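Side-chain contacts in bartonella effector protein (Bep) substrate of VirB T4SS (Bartonella sp. AR 15-3, PDB 4M16), which probably transfers AMP from ATP to tyrosine or threonine side chains of target proteins through its N-terminal Fic domain, the part of the effector described here: residues 98-102 with 103-107; 181-184 with 185-189. One frame throughout, in Å; residues are numbered along the deposited sequence. Where two conformers were deposited one is given.

Contact 1. Residues 98-102 with 103-107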
# COMPACT_ATOMS: atom_id res chain seq x y z
N MET A 98 -1.05 -5.99 13.21
CA MET A 98 -1.89 -4.89 12.76
C MET A 98 -3.20 -5.46 12.24
O MET A 98 -3.25 -6.53 11.64
CB MET A 98 -1.19 -4.11 11.65
CG MET A 98 0.14 -3.54 12.08
SD MET A 98 0.73 -2.20 11.01
CE MET A 98 -0.31 -0.83 11.52
N LYS A 99 -4.29 -4.78 12.51
CA LYS A 99 -5.57 -5.28 12.10
C LYS A 99 -6.39 -4.18 11.49
O LYS A 99 -5.96 -3.00 11.49
CB LYS A 99 -6.26 -5.93 13.29
CG LYS A 99 -6.58 -5.05 14.46
CD LYS A 99 -7.06 -5.92 15.61
CE LYS A 99 -7.66 -5.12 16.75
NZ LYS A 99 -8.52 -4.07 16.19
N ILE A 100 -7.52 -4.56 10.93
CA ILE A 100 -8.50 -3.59 10.40
C ILE A 100 -9.19 -3.00 11.61
O ILE A 100 -9.78 -3.74 12.42
CB ILE A 100 -9.49 -4.23 9.39
CG1 ILE A 100 -8.73 -4.68 8.15
CG2 ILE A 100 -10.55 -3.26 8.95
CD1 ILE A 100 -9.58 -5.46 7.16
N PRO A 101 -9.12 -1.65 11.76
CA PRO A 101 -9.76 -1.07 12.94
C PRO A 101 -11.25 -1.49 13.05
O PRO A 101 -11.91 -1.61 12.03
CB PRO A 101 -9.63 0.48 12.73
CG PRO A 101 -8.76 0.69 11.53
CD PRO A 101 -8.59 -0.64 10.81
N GLY A 102 -11.70 -1.78 14.27
CA GLY A 102 -13.08 -2.22 14.52
C GLY A 102 -13.35 -3.70 14.27
O GLY A 102 -14.50 -4.13 14.34
N THR A 103 -12.31 -4.47 13.94
CA THR A 103 -12.49 -5.88 13.60
C THR A 103 -11.50 -6.72 14.36
O THR A 103 -10.69 -6.20 15.11
CB THR A 103 -12.24 -6.14 12.10
OG1 THR A 103 -10.83 -6.09 11.84
CG2 THR A 103 -12.94 -5.10 11.24
N ASP A 104 -11.56 -8.02 14.14
CA ASP A 104 -10.54 -8.93 14.62
C ASP A 104 -9.93 -9.55 13.37
O ASP A 104 -9.74 -10.74 13.32
CB ASP A 104 -11.21 -9.96 15.55
CG ASP A 104 -11.73 -9.31 16.84
OD1 ASP A 104 -10.89 -8.87 17.63
OD2 ASP A 104 -12.95 -9.19 17.03
N ILE A 105 -9.76 -8.74 12.31
CA ILE A 105 -9.23 -9.21 11.04
C ILE A 105 -7.81 -8.65 10.86
O ILE A 105 -7.64 -7.43 10.73
CB ILE A 105 -10.11 -8.78 9.84
CG1 ILE A 105 -11.55 -9.32 9.95
CG2 ILE A 105 -9.56 -9.33 8.54
CD1 ILE A 105 -12.53 -8.60 9.05
N TYR A 106 -6.80 -9.52 10.89
CA TYR A 106 -5.39 -9.07 10.90
C TYR A 106 -4.75 -9.11 9.51
O TYR A 106 -5.09 -9.93 8.68
CB TYR A 106 -4.55 -9.89 11.88
CG TYR A 106 -4.95 -9.67 13.31
CD1 TYR A 106 -6.07 -10.26 13.83
CD2 TYR A 106 -4.20 -8.84 14.14
CE1 TYR A 106 -6.44 -10.06 15.15
CE2 TYR A 106 -4.58 -8.59 15.46
CZ TYR A 106 -5.70 -9.22 15.94
OH TYR A 106 -6.09 -9.04 17.24
N PHE A 107 -3.88 -8.15 9.29
CA PHE A 107 -2.89 -8.20 8.23
C PHE A 107 -1.85 -9.27 8.60
O PHE A 107 -1.90 -9.89 9.67
CB PHE A 107 -2.23 -6.82 8.07
CG PHE A 107 -3.19 -5.78 7.63
CD1 PHE A 107 -3.72 -5.79 6.34
CD2 PHE A 107 -3.66 -4.82 8.55
CE1 PHE A 107 -4.66 -4.82 5.96
CE2 PHE A 107 -4.58 -3.89 8.16
CZ PHE A 107 -5.07 -3.88 6.87
O HOH W 1 -0.73 -8.67 11.89
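A type II beta turn from Ile-100 to Thr-103 folds the chain back on itself where Ile-100 and Thr-103 meet. Ile-100 O takes two bonds there, from Thr-103 N (3.0 Å) and from Thr-103 OG1 (2.6 Å). The positive phi of Gly-102, 82°, suits a residue without a CB. Thr-103 OG1 sits between its own backbone N and carbonyl carbon (chi1 74°), a position from which it also accepts from Ile-105 N at 2.9 Å in an ST turn; a hydroxyl can do both. Beyond the turn the arms run antiparallel in a hairpin-like loop that probably corresponds to the flap of Fic enzymes, with Lys-99 and Tyr-106 as a single beta bridge. Ile-100 N gives a nearly straight bond (166°) to Ile-105 O, and Phe-107 N reaches Met-98 O. Lys-99 lies alongside Tyr-106, its CB over one ring face, 3.9 Å from the centroid in a CH-pi contact, while its last torsion bends so that NZ donates a hydrogen bond to Thr-103 O, 3.2 Å away and in the carbonyl plane. Ile-100, buried against helix 185-197, brings CG1 to Phe-107 CZ (4.0 Å), crossing it at about a right angle; Phe-107 also stacks on His-153.

Contact 2. Residues 181-184 with 185-189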
# COMPACT_ATOMS: atom_id res chain seq x y z
N SER A 181 -7.52 7.40 -8.36
CA SER A 181 -8.24 8.67 -8.12
C SER A 181 -9.63 8.76 -8.79
O SER A 181 -10.37 9.70 -8.53
CB SER A 181 -7.39 9.86 -8.57
OG SER A 181 -7.46 10.04 -9.98
N VAL A 182 -9.96 7.81 -9.66
CA VAL A 182 -11.26 7.72 -10.33
C VAL A 182 -12.42 7.42 -9.37
O VAL A 182 -13.56 7.72 -9.68
CB VAL A 182 -11.22 6.61 -11.43
CG1 VAL A 182 -12.62 6.27 -11.95
CG2 VAL A 182 -10.34 7.06 -12.58
N VAL A 183 -12.14 6.78 -8.23
CA VAL A 183 -13.19 6.41 -7.27
C VAL A 183 -12.88 7.00 -5.93
O VAL A 183 -11.78 7.52 -5.74
CB VAL A 183 -13.29 4.87 -7.11
CG1 VAL A 183 -13.81 4.24 -8.41
CG2 VAL A 183 -11.94 4.29 -6.72
N THR A 184 -13.79 6.90 -4.97
CA THR A 184 -13.56 7.48 -3.65
C THR A 184 -12.74 6.58 -2.76
O THR A 184 -12.69 5.36 -2.95
CB THR A 184 -14.86 7.73 -2.87
OG1 THR A 184 -15.53 6.47 -2.69
CG2 THR A 184 -15.73 8.73 -3.59
N GLU A 185 -12.12 7.20 -1.77
CA GLU A 185 -11.56 6.47 -0.63
C GLU A 185 -12.50 5.38 -0.10
O GLU A 185 -12.09 4.24 0.05
CB GLU A 185 -11.19 7.44 0.50
CG GLU A 185 -10.45 6.71 1.61
CD GLU A 185 -9.88 7.61 2.69
OE1 GLU A 185 -9.66 8.82 2.45
OE2 GLU A 185 -9.65 7.10 3.79
N GLU A 186 -13.77 5.71 0.16
CA GLU A 186 -14.72 4.73 0.75
C GLU A 186 -14.81 3.46 -0.13
O GLU A 186 -14.81 2.32 0.36
CB GLU A 186 -16.10 5.37 0.94
CG GLU A 186 -17.26 4.41 1.23
CD GLU A 186 -18.58 5.14 1.49
OE1 GLU A 186 -18.93 6.07 0.73
OE2 GLU A 186 -19.30 4.78 2.45
N ARG A 187 -14.86 3.67 -1.44
CA ARG A 187 -14.97 2.57 -2.40
C ARG A 187 -13.72 1.68 -2.42
O ARG A 187 -13.79 0.44 -2.41
CB ARG A 187 -15.27 3.16 -3.78
CG ARG A 187 -15.19 2.20 -4.94
CD ARG A 187 -16.54 1.67 -5.30
NE ARG A 187 -16.55 0.94 -6.58
CZ ARG A 187 -16.12 -0.31 -6.73
NH1 ARG A 187 -15.59 -0.98 -5.69
NH2 ARG A 187 -16.24 -0.89 -7.91
N ILE A 188 -12.56 2.31 -2.43
CA ILE A 188 -11.32 1.62 -2.33
C ILE A 188 -11.23 0.79 -1.04
O ILE A 188 -10.89 -0.38 -1.08
CB ILE A 188 -10.11 2.55 -2.48
CG1 ILE A 188 -10.11 3.19 -3.88
CG2 ILE A 188 -8.84 1.75 -2.24
CD1 ILE A 188 -9.29 4.46 -3.97
N MET A 189 -11.50 1.42 0.10
CA MET A 189 -11.36 0.73 1.37
C MET A 189 -12.42 -0.38 1.58
O MET A 189 -12.14 -1.38 2.23
CB MET A 189 -11.32 1.74 2.51
CG MET A 189 -10.06 2.63 2.51
SD MET A 189 -8.51 1.72 2.21
CE MET A 189 -8.63 0.62 3.60
O HOH W 2 -17.92 6.36 -2.08
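From a 3-10 segment at 181-182 the chain passes through extended Val-183 and Thr-184, then turns into the helix that begins at Glu-185. Thr-184 is the N-cap. Its carbonyl O receives Ile-188 N at 3.1 Å in a nearly straight bond (171°), while its side chain serves the helix start separately: OG1 accepts from Arg-187 N, also at 3.1 Å. The hydroxyl lies between the backbone N and the carbonyl carbon (chi1 60°), which turns it back over the first helical turn to meet an N-H that has no earlier helical carbonyl to bind. Threonine suits the place because its short side chain carries this acceptor close to the backbone. A water bridges the cap to the carboxylate of Glu-186, 2.5 Å from Thr-184 OG1 and 3.0 Å from Glu-186 OE1, to which it donates. The acidic side chains of Glu-185 and Glu-186 would probably be favoured by the dipole at this helix end. Branched, apolar Val-183 brings CG2 within 3.6 Å of Ile-188 CG1, and its CB meets Arg-187 CG at 3.9 Å. The bend of Arg-187 at chi2 (97°) carries its guanidinium away from the cap, to a salt bridge with Asp-213. Val-183 and Arg-187 pack on Leu-210 of helix 200-214, Val-183 also on Ile-214, whereas Ile-188 reaches His-164 on helix 159-174.

In the fold
Helix 185-197 connects the two sites. Contact 2 caps its N-terminal end, and contact 1 rests on its later part, where Ile-100 touches Asn-193 and Met-196, Ile-105 touches Ala-197, and Phe-107 also meets Met-196. Their centres lie 20 Å apart and their nearest atoms about 7 Å, so the two do not touch. Both are surface contacts, centred 16 Å (contact 1) and 14 Å (contact 2) from the middle of the chain. In contact 1, the probable flap, Phe-107 and Met-98 approach His-153 and Arg-156. These belong to the His-Pro-Phe-Arg-x-Gly-Asn motif, which in Fic enzymes forms the active-site loop; contact 1 therefore probably borders the active site.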